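Local coordinates for protein beta-1,3-1,4-glucanase (Caldicellulosiruptor sp. F32, PDB 5H4R) that hydrolyses mixed-linkage beta-1,3-1,4-glucans such as lichenan, as a glycoside hydrolase of family 5 built on a TIM barrel, at residues A[325-330]-A[340-345]; A[334-339]-A[385-390]; A[279-284]-A[370-375]; A[348-351]-A[356-359]. The protein carries 1 engineered substitution. One frame throughout, in Å; residues are numbered along the deposited sequence.

Contact 1. Residues A[325-330]-A[340-345]. With BGC (beta-D-glucopyranose), chain B.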
loop_
_atom_site.group_PDB
_atom_site.type_symbol
_atom_site.label_atom_id
_atom_site.label_comp_id
_atom_site.label_asym_id
_atom_site.label_seq_id
_atom_site.Cartn_x
_atom_site.Cartn_y
_atom_site.Cartn_z
ATOM N N GLY A 325 -0.045 -4.100 0.921
ATOM C CA GLY A 325 0.668 -2.846 0.864
ATOM C C GLY A 325 0.458 -1.951 2.066
ATOM O O GLY A 325 1.228 -1.008 2.259
ATOM N N GLU A 326 -0.606 -2.191 2.830
ATOM C CA GLU A 326 -0.869 -1.440 4.064
ATOM C C GLU A 326 -1.554 -2.338 5.079
ATOM O O GLU A 326 -2.550 -2.996 4.755
ATOM C CB GLU A 326 -1.771 -0.214 3.847
ATOM C CG GLU A 326 -1.219 0.881 2.981
ATOM C CD GLU A 326 -2.185 2.042 2.808
ATOM O OE1 GLU A 326 -3.095 2.205 3.669
ATOM O OE2 GLU A 326 -2.042 2.800 1.811
ATOM N N PHE A 327 -1.010 -2.333 6.293
ATOM C CA PHE A 327 -1.687 -2.790 7.487
ATOM C C PHE A 327 -1.096 -2.025 8.656
ATOM O O PHE A 327 -0.098 -1.307 8.532
ATOM C CB PHE A 327 -1.540 -4.311 7.716
ATOM C CG PHE A 327 -0.263 -4.706 8.386
ATOM C CD1 PHE A 327 0.961 -4.564 7.724
ATOM C CD2 PHE A 327 -0.249 -5.249 9.667
ATOM C CE1 PHE A 327 2.146 -4.928 8.335
ATOM C CE2 PHE A 327 0.946 -5.616 10.261
ATOM C CZ PHE A 327 2.137 -5.455 9.589
ATOM N N GLY A 328 -1.730 -2.184 9.804
ATOM C CA GLY A 328 -1.221 -1.593 11.027
ATOM C C GLY A 328 -2.290 -1.651 12.087
ATOM O O GLY A 328 -3.421 -2.052 11.834
ATOM N N ALA A 329 -1.898 -1.266 13.306
ATOM C CA ALA A 329 -2.834 -1.100 14.418
ATOM C C ALA A 329 -2.526 0.237 15.065
ATOM O O ALA A 329 -1.375 0.502 15.425
ATOM C CB ALA A 329 -2.711 -2.243 15.421
ATOM N N ARG A 330 -3.538 1.084 15.156
ATOM C CA ARG A 330 -3.369 2.406 15.732
ATOM C C ARG A 330 -3.297 2.307 17.249
ATOM O O ARG A 330 -3.918 1.444 17.865
ATOM C CB ARG A 330 -4.515 3.320 15.307
ATOM C CG ARG A 330 -5.870 2.909 15.839
ATOM C CD ARG A 330 -7.022 3.635 15.123
ATOM N NE ARG A 330 -7.087 5.060 15.465
ATOM C CZ ARG A 330 -7.939 5.916 14.903
ATOM N NH1 ARG A 330 -8.774 5.498 13.950
ATOM N NH2 ARG A 330 -7.972 7.191 15.281
ATOM N N VAL A 340 1.808 -5.367 19.861
ATOM C CA VAL A 340 2.970 -6.243 19.662
ATOM C C VAL A 340 2.530 -7.653 19.253
ATOM O O VAL A 340 3.041 -8.238 18.280
ATOM C CB VAL A 340 3.827 -6.255 20.941
ATOM C CG1 VAL A 340 4.840 -7.395 20.946
ATOM C CG2 VAL A 340 4.531 -4.919 21.144
ATOM N N GLU A 341 1.564 -8.223 19.974
ATOM C CA GLU A 341 1.090 -9.556 19.616
ATOM C C GLU A 341 0.439 -9.559 18.238
ATOM O O GLU A 341 0.685 -10.467 17.427
ATOM C CB GLU A 341 0.121 -10.076 20.671
ATOM C CG GLU A 341 0.793 -10.400 21.995
ATOM C CD GLU A 341 -0.168 -10.896 23.083
ATOM O OE1 GLU A 341 -1.158 -11.606 22.771
ATOM O OE2 GLU A 341 0.060 -10.553 24.273
ATOM N N PHE A 342 -0.404 -8.553 17.961
ATOM C CA PHE A 342 -1.009 -8.378 16.645
ATOM C C PHE A 342 0.042 -8.360 15.544
ATOM O O PHE A 342 -0.113 -9.026 14.509
ATOM C CB PHE A 342 -1.809 -7.070 16.627
ATOM C CG PHE A 342 -2.214 -6.598 15.259
ATOM C CD1 PHE A 342 -3.362 -7.055 14.649
ATOM C CD2 PHE A 342 -1.444 -5.643 14.594
ATOM C CE1 PHE A 342 -3.725 -6.593 13.380
ATOM C CE2 PHE A 342 -1.799 -5.177 13.342
ATOM C CZ PHE A 342 -2.940 -5.644 12.733
ATOM N N ALA A 343 1.087 -7.550 15.722
ATOM C CA ALA A 343 2.030 -7.340 14.632
ATOM C C ALA A 343 2.819 -8.600 14.338
ATOM O O ALA A 343 3.028 -8.953 13.162
ATOM C CB ALA A 343 2.981 -6.187 14.961
ATOM N N ALA A 344 3.244 -9.306 15.382
ATOM C CA ALA A 344 3.938 -10.564 15.180
ATOM C C ALA A 344 3.031 -11.563 14.478
ATOM O O ALA A 344 3.454 -12.256 13.547
ATOM C CB ALA A 344 4.407 -11.122 16.523
ATOM N N TYR A 345 1.790 -11.688 14.948
ATOM C CA TYR A 345 0.890 -12.681 14.382
ATOM C C TYR A 345 0.582 -12.371 12.927
ATOM O O TYR A 345 0.624 -13.262 12.068
ATOM C CB TYR A 345 -0.405 -12.759 15.197
ATOM C CG TYR A 345 -1.308 -13.861 14.706
ATOM C CD1 TYR A 345 -1.177 -15.150 15.205
ATOM C CD2 TYR A 345 -2.277 -13.620 13.751
ATOM C CE1 TYR A 345 -1.991 -16.179 14.755
ATOM C CE2 TYR A 345 -3.115 -14.657 13.295
ATOM C CZ TYR A 345 -2.956 -15.919 13.794
ATOM O OH TYR A 345 -3.764 -16.942 13.362
HETATM C C2 BGC B . -5.161 4.769 3.045
HETATM C C3 BGC B . -4.183 5.600 3.855
HETATM C C4 BGC B . -4.805 5.817 5.223
HETATM C C5 BGC B . -4.719 4.459 5.917
HETATM C C6 BGC B . -5.319 4.492 7.327
HETATM C C1 BGC B . -5.935 3.731 3.877
HETATM O O2 BGC B . -4.476 4.159 1.931
HETATM O O3 BGC B . -4.000 6.831 3.163
HETATM O O4 BGC B . -4.017 6.773 5.925
HETATM O O5 BGC B . -5.365 3.439 5.155
HETATM O O6 BGC B . -6.639 5.045 7.368
#

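Contact 2. Residues A[334-339]-A[385-390]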
loop_
_atom_site.group_PDB
_atom_site.type_symbol
_atom_site.label_atom_id
_atom_site.label_comp_id
_atom_site.label_asym_id
_atom_site.label_seq_id
_atom_site.Cartn_x
_atom_site.Cartn_y
_atom_site.Cartn_z
ATOM N N GLY A 334 -2.395 3.432 24.760
ATOM C CA GLY A 334 -1.242 2.727 25.295
ATOM C C GLY A 334 -1.300 1.218 25.266
ATOM O O GLY A 334 -0.687 0.560 26.128
ATOM N N ASN A 335 -1.967 0.644 24.268
ATOM C CA ASN A 335 -2.223 -0.794 24.193
ATOM C C ASN A 335 -1.073 -1.528 23.504
ATOM O O ASN A 335 -1.252 -2.270 22.543
ATOM C CB ASN A 335 -3.562 -1.048 23.483
ATOM C CG ASN A 335 -3.590 -0.578 22.047
ATOM O OD1 ASN A 335 -2.859 0.326 21.637
ATOM N ND2 ASN A 335 -4.487 -1.189 21.263
ATOM N N LEU A 336 0.128 -1.350 24.069
ATOM C CA LEU A 336 1.335 -1.804 23.392
ATOM C C LEU A 336 1.377 -3.323 23.292
ATOM O O LEU A 336 1.667 -3.870 22.228
ATOM C CB LEU A 336 2.571 -1.292 24.121
ATOM C CG LEU A 336 3.909 -1.721 23.528
ATOM C CD1 LEU A 336 4.047 -1.230 22.085
ATOM C CD2 LEU A 336 5.055 -1.191 24.400
ATOM N N GLN A 337 1.133 -4.021 24.404
ATOM C CA GLN A 337 1.237 -5.477 24.375
ATOM C C GLN A 337 0.312 -6.065 23.317
ATOM O O GLN A 337 0.699 -6.987 22.579
ATOM C CB GLN A 337 0.915 -6.052 25.753
ATOM C CG GLN A 337 0.989 -7.556 25.785
ATOM C CD GLN A 337 2.398 -8.070 25.534
ATOM O OE1 GLN A 337 3.388 -7.531 26.073
ATOM N NE2 GLN A 337 2.502 -9.138 24.746
ATOM N N SER A 338 -0.922 -5.550 23.221
ATOM C CA SER A 338 -1.832 -6.030 22.178
ATOM C C SER A 338 -1.291 -5.760 20.780
ATOM O O SER A 338 -1.397 -6.608 19.886
ATOM C CB SER A 338 -3.207 -5.378 22.309
ATOM O OG SER A 338 -3.917 -5.843 23.443
ATOM N N ARG A 339 -0.760 -4.556 20.544
ATOM C CA ARG A 339 -0.272 -4.235 19.212
ATOM C C ARG A 339 0.981 -5.042 18.863
ATOM O O ARG A 339 1.174 -5.404 17.695
ATOM C CB ARG A 339 -0.030 -2.740 19.099
ATOM C CG ARG A 339 -1.287 -1.930 19.211
ATOM C CD ARG A 339 -1.158 -0.594 18.527
ATOM N NE ARG A 339 -0.186 0.246 19.215
ATOM C CZ ARG A 339 0.575 1.190 18.654
ATOM N NH1 ARG A 339 0.537 1.455 17.349
ATOM N NH2 ARG A 339 1.387 1.886 19.424
ATOM N N PRO A 385 9.787 0.336 19.382
ATOM C CA PRO A 385 10.707 -0.692 18.868
ATOM C C PRO A 385 10.186 -2.105 19.088
ATOM O O PRO A 385 10.555 -3.024 18.339
ATOM C CB PRO A 385 11.995 -0.427 19.650
ATOM C CG PRO A 385 11.547 0.253 20.907
ATOM C CD PRO A 385 10.342 1.084 20.513
ATOM N N GLU A 386 9.327 -2.304 20.088
ATOM C CA GLU A 386 8.772 -3.628 20.347
ATOM C C GLU A 386 7.907 -4.112 19.188
ATOM O O GLU A 386 7.875 -5.313 18.889
ATOM C CB GLU A 386 7.960 -3.610 21.627
ATOM C CG GLU A 386 8.768 -3.156 22.863
ATOM C CD GLU A 386 8.746 -1.647 23.138
ATOM O OE1 GLU A 386 8.257 -0.837 22.309
ATOM O OE2 GLU A 386 9.241 -1.286 24.234
ATOM N N ILE A 387 7.149 -3.204 18.567
ATOM C CA ILE A 387 6.330 -3.574 17.418
ATOM C C ILE A 387 7.231 -3.926 16.248
ATOM O O ILE A 387 6.998 -4.905 15.536
ATOM C CB ILE A 387 5.346 -2.441 17.062
ATOM C CG1 ILE A 387 4.325 -2.222 18.190
ATOM C CG2 ILE A 387 4.634 -2.730 15.751
ATOM C CD1 ILE A 387 3.328 -1.063 17.981
ATOM N N VAL A 388 8.279 -3.130 16.024
ATOM C CA VAL A 388 9.207 -3.411 14.932
ATOM C C VAL A 388 9.863 -4.767 15.148
ATOM O O VAL A 388 9.880 -5.615 14.251
ATOM C CB VAL A 388 10.246 -2.288 14.798
ATOM C CG1 VAL A 388 11.269 -2.632 13.731
ATOM C CG2 VAL A 388 9.553 -0.959 14.450
ATOM N N SER A 389 10.356 -5.011 16.364
ATOM C CA SER A 389 11.024 -6.273 16.656
ATOM C C SER A 389 10.072 -7.447 16.511
ATOM O O SER A 389 10.481 -8.541 16.085
ATOM C CB SER A 389 11.602 -6.247 18.067
ATOM O OG SER A 389 12.669 -5.339 18.128
ATOM N N ALA A 390 8.810 -7.246 16.886
ATOM C CA ALA A 390 7.807 -8.299 16.743
ATOM C C ALA A 390 7.647 -8.697 15.284
ATOM O O ALA A 390 7.552 -9.890 14.960
ATOM C CB ALA A 390 6.468 -7.829 17.316
#

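Contact 3. Residues A[279-284]-A[370-375]. With BGC (beta-D-glucopyranose), chain C; BGC (beta-D-glucopyranose), chain B.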
loop_
_atom_site.group_PDB
_atom_site.type_symbol
_atom_site.label_atom_id
_atom_site.label_comp_id
_atom_site.label_asym_id
_atom_site.label_seq_id
_atom_site.Cartn_x
_atom_site.Cartn_y
_atom_site.Cartn_z
ATOM N N PHE A 279 -10.281 -3.515 16.206
ATOM C CA PHE A 279 -9.022 -3.338 16.923
ATOM C C PHE A 279 -8.043 -2.410 16.204
ATOM O O PHE A 279 -7.507 -1.473 16.803
ATOM C CB PHE A 279 -8.335 -4.699 17.145
ATOM C CG PHE A 279 -6.969 -4.581 17.714
ATOM C CD1 PHE A 279 -6.777 -4.227 19.026
ATOM C CD2 PHE A 279 -5.847 -4.789 16.915
ATOM C CE1 PHE A 279 -5.513 -4.083 19.542
ATOM C CE2 PHE A 279 -4.588 -4.650 17.437
ATOM C CZ PHE A 279 -4.412 -4.311 18.740
ATOM N N ALA A 280 -7.800 -2.667 14.919
ATOM C CA ALA A 280 -6.665 -2.082 14.217
ATOM C C ALA A 280 -6.906 -0.658 13.734
ATOM O O ALA A 280 -5.987 0.158 13.765
ATOM C CB ALA A 280 -6.328 -2.966 13.033
ATOM N N LEU A 281 -8.111 -0.355 13.267
ATOM C CA LEU A 281 -8.347 0.881 12.528
ATOM C C LEU A 281 -9.495 1.712 13.086
ATOM O O LEU A 281 -9.422 2.940 13.052
ATOM C CB LEU A 281 -8.583 0.537 11.068
ATOM C CG LEU A 281 -8.928 1.691 10.131
ATOM C CD1 LEU A 281 -7.824 2.709 10.115
ATOM C CD2 LEU A 281 -9.166 1.124 8.726
ATOM N N GLN A 282 -10.548 1.084 13.614
ATOM C CA GLN A 282 -11.635 1.840 14.218
ATOM C C GLN A 282 -11.107 2.733 15.334
ATOM O O GLN A 282 -10.252 2.330 16.124
ATOM C CB GLN A 282 -12.713 0.893 14.762
ATOM C CG GLN A 282 -13.956 1.611 15.182
ATOM C CD GLN A 282 -15.114 0.658 15.437
ATOM O OE1 GLN A 282 -14.914 -0.533 15.656
ATOM N NE2 GLN A 282 -16.329 1.180 15.406
ATOM N N ALA A 283 -11.610 3.969 15.386
ATOM C CA ALA A 283 -11.090 4.914 16.349
ATOM C C ALA A 283 -11.506 4.498 17.749
ATOM O O ALA A 283 -12.603 3.965 17.942
ATOM C CB ALA A 283 -11.597 6.327 16.075
ATOM N N PRO A 284 -10.672 4.778 18.748
ATOM C CA PRO A 284 -10.958 4.269 20.090
ATOM C C PRO A 284 -12.175 4.897 20.735
ATOM O O PRO A 284 -12.749 4.285 21.641
ATOM C CB PRO A 284 -9.665 4.565 20.864
ATOM C CG PRO A 284 -8.955 5.623 20.075
ATOM C CD PRO A 284 -9.353 5.439 18.659
ATOM N N GLU A 370 -5.204 9.301 13.578
ATOM C CA GLU A 370 -4.901 7.874 13.460
ATOM C C GLU A 370 -3.440 7.656 13.832
ATOM O O GLU A 370 -2.536 7.896 13.028
ATOM C CB GLU A 370 -5.181 7.395 12.047
ATOM C CG GLU A 370 -6.612 7.616 11.624
ATOM C CD GLU A 370 -6.935 7.134 10.219
ATOM O OE1 GLU A 370 -6.040 6.569 9.558
ATOM O OE2 GLU A 370 -8.097 7.347 9.781
ATOM N N ASN A 371 -3.196 7.148 15.028
ATOM C CA ASN A 371 -1.837 7.156 15.569
ATOM C C ASN A 371 -1.145 5.825 15.264
ATOM O O ASN A 371 -0.971 4.923 16.101
ATOM C CB ASN A 371 -1.884 7.523 17.045
ATOM C CG ASN A 371 -2.406 8.941 17.255
ATOM O OD1 ASN A 371 -2.247 9.809 16.378
ATOM N ND2 ASN A 371 -3.049 9.182 18.404
ATOM N N PHE A 372 -0.688 5.735 14.017
ATOM C CA PHE A 372 -0.032 4.562 13.471
ATOM C C PHE A 372 1.495 4.673 13.489
ATOM O O PHE A 372 2.174 3.771 12.997
ATOM C CB PHE A 372 -0.494 4.352 12.017
ATOM C CG PHE A 372 -1.869 3.735 11.867
ATOM C CD1 PHE A 372 -2.050 2.381 12.119
ATOM C CD2 PHE A 372 -2.940 4.470 11.388
ATOM C CE1 PHE A 372 -3.288 1.785 11.942
ATOM C CE2 PHE A 372 -4.185 3.886 11.198
ATOM C CZ PHE A 372 -4.354 2.530 11.492
ATOM N N GLY A 373 2.043 5.761 14.026
ATOM C CA GLY A 373 3.465 5.994 13.921
ATOM C C GLY A 373 4.277 4.962 14.679
ATOM O O GLY A 373 3.880 4.483 15.753
ATOM N N LEU A 374 5.451 4.646 14.106
ATOM C CA LEU A 374 6.491 3.854 14.757
ATOM C C LEU A 374 7.790 4.628 14.907
ATOM O O LEU A 374 8.350 4.680 16.011
ATOM C CB LEU A 374 6.752 2.558 13.963
ATOM C CG LEU A 374 5.541 1.649 13.773
ATOM C CD1 LEU A 374 5.931 0.449 12.930
ATOM C CD2 LEU A 374 4.921 1.182 15.090
ATOM N N LEU A 375 8.253 5.248 13.835
ATOM C CA LEU A 375 9.466 6.044 13.831
ATOM C C LEU A 375 9.118 7.507 14.109
ATOM O O LEU A 375 8.333 8.109 13.367
ATOM C CB LEU A 375 10.158 5.907 12.475
ATOM C CG LEU A 375 11.453 6.713 12.364
ATOM C CD1 LEU A 375 12.534 6.235 13.326
ATOM C CD2 LEU A 375 11.934 6.648 10.908
HETATM C C2 BGC C . -3.872 8.424 7.623
HETATM C C3 BGC C . -4.631 9.569 8.279
HETATM C C4 BGC C . -5.070 10.563 7.205
HETATM C C5 BGC C . -5.848 9.838 6.103
HETATM C C6 BGC C . -6.205 10.757 4.945
HETATM C C1 BGC C . -4.757 7.795 6.560
HETATM O O2 BGC C . -3.524 7.461 8.626
HETATM O O3 BGC C . -3.734 10.185 9.216
HETATM O O4 BGC C . -5.981 11.481 7.831
HETATM O O5 BGC C . -5.070 8.790 5.583
HETATM O O6 BGC C . -7.142 10.080 4.076
HETATM C C2 BGC B . -5.161 4.769 3.045
HETATM C C3 BGC B . -4.183 5.600 3.855
HETATM C C4 BGC B . -4.805 5.817 5.223
HETATM C C5 BGC B . -4.719 4.459 5.917
HETATM C C6 BGC B . -5.319 4.492 7.327
HETATM C C1 BGC B . -5.935 3.731 3.877
HETATM O O2 BGC B . -4.476 4.159 1.931
HETATM O O3 BGC B . -4.000 6.831 3.163
HETATM O O4 BGC B . -4.017 6.773 5.925
HETATM O O5 BGC B . -5.365 3.439 5.155
HETATM O O6 BGC B . -6.639 5.045 7.368
#

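Contact 4. Residues A[348-351]-A[356-359]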
loop_
_atom_site.group_PDB
_atom_site.type_symbol
_atom_site.label_atom_id
_atom_site.label_comp_id
_atom_site.label_asym_id
_atom_site.label_seq_id
_atom_site.Cartn_x
_atom_site.Cartn_y
_atom_site.Cartn_z
ATOM N N ARG A 348 3.586 -13.144 10.670
ATOM C CA ARG A 348 3.818 -14.584 10.497
ATOM C C ARG A 348 2.700 -15.249 9.691
ATOM O O ARG A 348 2.965 -16.097 8.822
ATOM C CB ARG A 348 3.949 -15.272 11.851
ATOM C CG ARG A 348 4.108 -16.809 11.763
ATOM C CD ARG A 348 5.300 -17.237 10.936
ATOM N NE ARG A 348 5.198 -18.647 10.555
ATOM C CZ ARG A 348 5.812 -19.190 9.500
ATOM N NH1 ARG A 348 6.577 -18.453 8.712
ATOM N NH2 ARG A 348 5.649 -20.480 9.221
ATOM N N ALA A 349 1.446 -14.905 9.989
ATOM C CA ALA A 349 0.335 -15.452 9.220
ATOM C C ALA A 349 0.529 -15.190 7.731
ATOM O O ALA A 349 0.276 -16.060 6.891
ATOM C CB ALA A 349 -0.985 -14.864 9.699
ATOM N N ALA A 350 0.951 -13.984 7.382
ATOM C CA ALA A 350 1.188 -13.656 5.982
ATOM C C ALA A 350 2.360 -14.456 5.420
ATOM O O ALA A 350 2.270 -15.053 4.332
ATOM C CB ALA A 350 1.451 -12.156 5.865
ATOM N N ARG A 351 3.472 -14.484 6.142
ATOM C CA ARG A 351 4.658 -15.147 5.618
ATOM C C ARG A 351 4.416 -16.630 5.440
ATOM O O ARG A 351 4.920 -17.237 4.492
ATOM C CB ARG A 351 5.870 -14.932 6.536
ATOM C CG ARG A 351 7.121 -15.734 6.122
ATOM C CD ARG A 351 7.619 -15.387 4.693
ATOM N NE ARG A 351 7.948 -13.972 4.671
ATOM C CZ ARG A 351 7.578 -13.097 3.748
ATOM N NH1 ARG A 351 6.913 -13.469 2.649
ATOM N NH2 ARG A 351 7.926 -11.828 3.918
ATOM N N THR A 356 3.997 -10.861 1.724
ATOM C CA THR A 356 4.749 -9.821 2.409
ATOM C C THR A 356 3.853 -8.618 2.694
ATOM O O THR A 356 2.977 -8.272 1.888
ATOM C CB THR A 356 5.957 -9.401 1.562
ATOM O OG1 THR A 356 6.890 -10.481 1.555
ATOM C CG2 THR A 356 6.649 -8.145 2.107
ATOM N N CYS A 357 4.096 -7.975 3.840
ATOM C CA CYS A 357 3.274 -6.895 4.372
ATOM C C CYS A 357 4.068 -5.599 4.531
ATOM O O CYS A 357 5.264 -5.631 4.820
ATOM C CB CYS A 357 2.742 -7.270 5.762
ATOM S SG CYS A 357 1.989 -8.886 5.929
ATOM N N CYS A 358 3.360 -4.456 4.495
ATOM C CA CYS A 358 3.953 -3.140 4.736
ATOM C C CYS A 358 3.144 -2.367 5.779
ATOM O O CYS A 358 1.957 -2.091 5.565
ATOM C CB CYS A 358 4.017 -2.306 3.457
ATOM S SG CYS A 358 4.763 -3.164 2.032
ATOM N N TRP A 359 3.795 -1.993 6.883
ATOM C CA TRP A 359 3.143 -1.206 7.928
ATOM C C TRP A 359 2.941 0.246 7.498
ATOM O O TRP A 359 3.819 0.874 6.886
ATOM C CB TRP A 359 3.992 -1.250 9.202
ATOM C CG TRP A 359 3.379 -0.524 10.391
ATOM C CD1 TRP A 359 3.358 0.835 10.611
ATOM C CD2 TRP A 359 2.713 -1.119 11.507
ATOM N NE1 TRP A 359 2.705 1.117 11.789
ATOM C CE2 TRP A 359 2.290 -0.065 12.355
ATOM C CE3 TRP A 359 2.413 -2.443 11.868
ATOM C CZ2 TRP A 359 1.612 -0.293 13.553
ATOM C CZ3 TRP A 359 1.732 -2.674 13.072
ATOM C CH2 TRP A 359 1.342 -1.601 13.898
#

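Contact 1. Residues A[325-330]-A[340-345]
In the beta-alpha-beta unit formed by strand 322-327, helix 336-352 and strand 356-361 of the TIM barrel, F342 of the helix reaches down to F327, G328 and A329, where the strand gives way to a loop. CE2 of F342 does most of the touching, 3.7 Å from CB of A329 and 4.0 Å from CD2 of F327. That same CE2 reaches F327 at the ring edge, near the plane, as the two side chains slide past each other in opposite directions. F327 holds CG between its own N and carbonyl carbon (chi1 83°), which swings the ring toward the helix, whose Y346 stacks on it, while W359 of the next strand meets it edge-to-face. Between these apolar groups O of G328 comes within 3.7 Å of CZ of F342. One residue back along the strand, E326 points the other way, into the glycan pocket, where its OE2 accepts a hydrogen bond of 2.8 Å from O2 of a bound glucose and pairs with R98. The chemistry thus divides by side: carboxylate and sugar within the barrel mouth, hydrocarbon beneath the helix, and among that hydrocarbon one carbonyl, O of G328, buried without a polar partner.

Contact 2. Residues A[334-339]-A[385-390]
NH1 of R339 hydrogen-bonds to O of A329, and that bond helps to fix a guanidinium whose face carries CD1 of I387. The two residues belong to neighbouring helices on the outside of the TIM barrel, 336-352 and the C-terminal 385-395, packed near the first turn of each. I387 sets its terminal methyl over the centre of the flat group, 3.6 Å from CZ of R339, so a hydrocarbon lies on the charged plane while the N-H groups remain directed elsewhere. R339 is bent at chi3 (-67°), which turns the guanidinium across toward helix 385-395 and under CD1 of I387; Y384 also engages it in a cation-pi contact. L336, one turn earlier, divides its two branches between two partners. CD1 goes to CG1 of I387 at 4.0 Å, the side chains meeting at a slant. CD2 comes to 3.8 Å from OE1 of E386, whose chain turns sharply at chi2 (90°) and crosses the leucine at about a right angle; the carboxylate has its ionic partner in R22, near the start of the modelled chain. Replacing L336 with an alanine would remove both branches and would probably open a gap between the helices, with CG1 of I387 losing an apolar neighbour and the bent arm of E386 losing the methyl it lies against. The methyl over the guanidinium is held close to the helix too: CD1 of I387 is 3.9 Å from CB of R339.

Contact 3. Residues A[279-284]-A[370-375]
L281 and F372 meet closely beside the glucan-binding cleft, one just after the short helix 277-280 and the other in the loop that follows strand 356-361. CD1 of L281 touches CZ of the F372 ring at 3.7 Å, coming in at the ring edge and in its plane, while O of A280 lies 3.6 Å from CE1. L281 sends CG away from its backbone N (chi1 177°), and this brings the branch end across to the ring. The loop is held from its other side as well, since O of F372 accepts a hydrogen bond from NE1 of W359, and Y274 also meets the ring. The packing slackens toward the partly exposed E370, whose OE1 stands 4.3 Å from CD1 of L281. Here the partners are sugar hydroxyls, with O6 of the chain B glucose 3.8 Å from CD1 of L281. Exchanging F372 for an alanine would remove the ring and is likely to leave L281 CD1 without its apolar neighbour, free to turn beside the sugars. The extended arm of E370 places OE1 between two glucose units, joined from C1 of one to O4 of the next. OE1 of E370 accepts hydrogen bonds from O2 of the first (2.8 Å) and O6 of the second (2.7 Å). One carboxylate oxygen thus ties together neighbouring units across a glycosidic bond, consistent with a role in fixing how they are turned against each other.

Contact 4. Residues A[348-351]-A[356-359]
R351 and T356 lie side by side and point the same way, one near the end of helix 336-352 and the other on strand 356-361. The guanidinium presents the edge formed by its two terminal nitrogens, and the threonine hydroxyl sits in the plane of that edge. Both nitrogens give a hydrogen to this one oxygen: NH2 of R351 reaches OG1 of T356 at 2.9 Å with a fairly straight bond (156°), and NH1 reaches the same OG1 at 3.2 Å with a more bent one (139°). The arginine folds back to do so, with chi2 and chi3 both near 60°, so that its end turns toward the strand. OG1 is also hydrogen-bonded to O of V44, so three atoms hold the hydroxyl oxygen, and NE of R351 is occupied by O of A395 close to the C terminus. The buried guanidinium thus meets the A395 carbonyl directly and that of V44 by way of the hydroxyl, which would probably temper the cost of burying it.

The second meeting is apolar and unusually close. CB of A350 points toward the strand and comes 3.3 Å from SG of C357, shorter than a normal carbon-sulfur contact, so this detail calls for some caution; the cysteine side chain also touches I324 and F327 of the adjacent strand. M308 of helix 298-316 packs on the alanine. Methyl against sulfur and guanidinium edge against hydroxyl join the last turn of a helix to the strand it leads into, the closing half of a beta-alpha-beta crossover as repeated around a TIM barrel.

Overall arrangement
Following the chain from the N terminus, contact 3 opens first, at 279-284, and closes only at 370-375, so that the loop it encloses contains contacts 1 and 4. Contact 1 ties strand 322-327 to helix 336-352, and contact 4 then ties that helix to strand 356-361; they follow in series along one beta-alpha-beta unit. Contact 2 opens at 334-339, inside contact 1, and closes at 385-390, beyond contact 3, thereby crossing both and nesting contact 4. It ties the C-terminal helix to the helical layer around the barrel. Helix 336-352 is common to contacts 1, 2 and 4, while contacts 1 and 3 share a glucose and are joined by hydrogen bonds from R330 to A280 and L281.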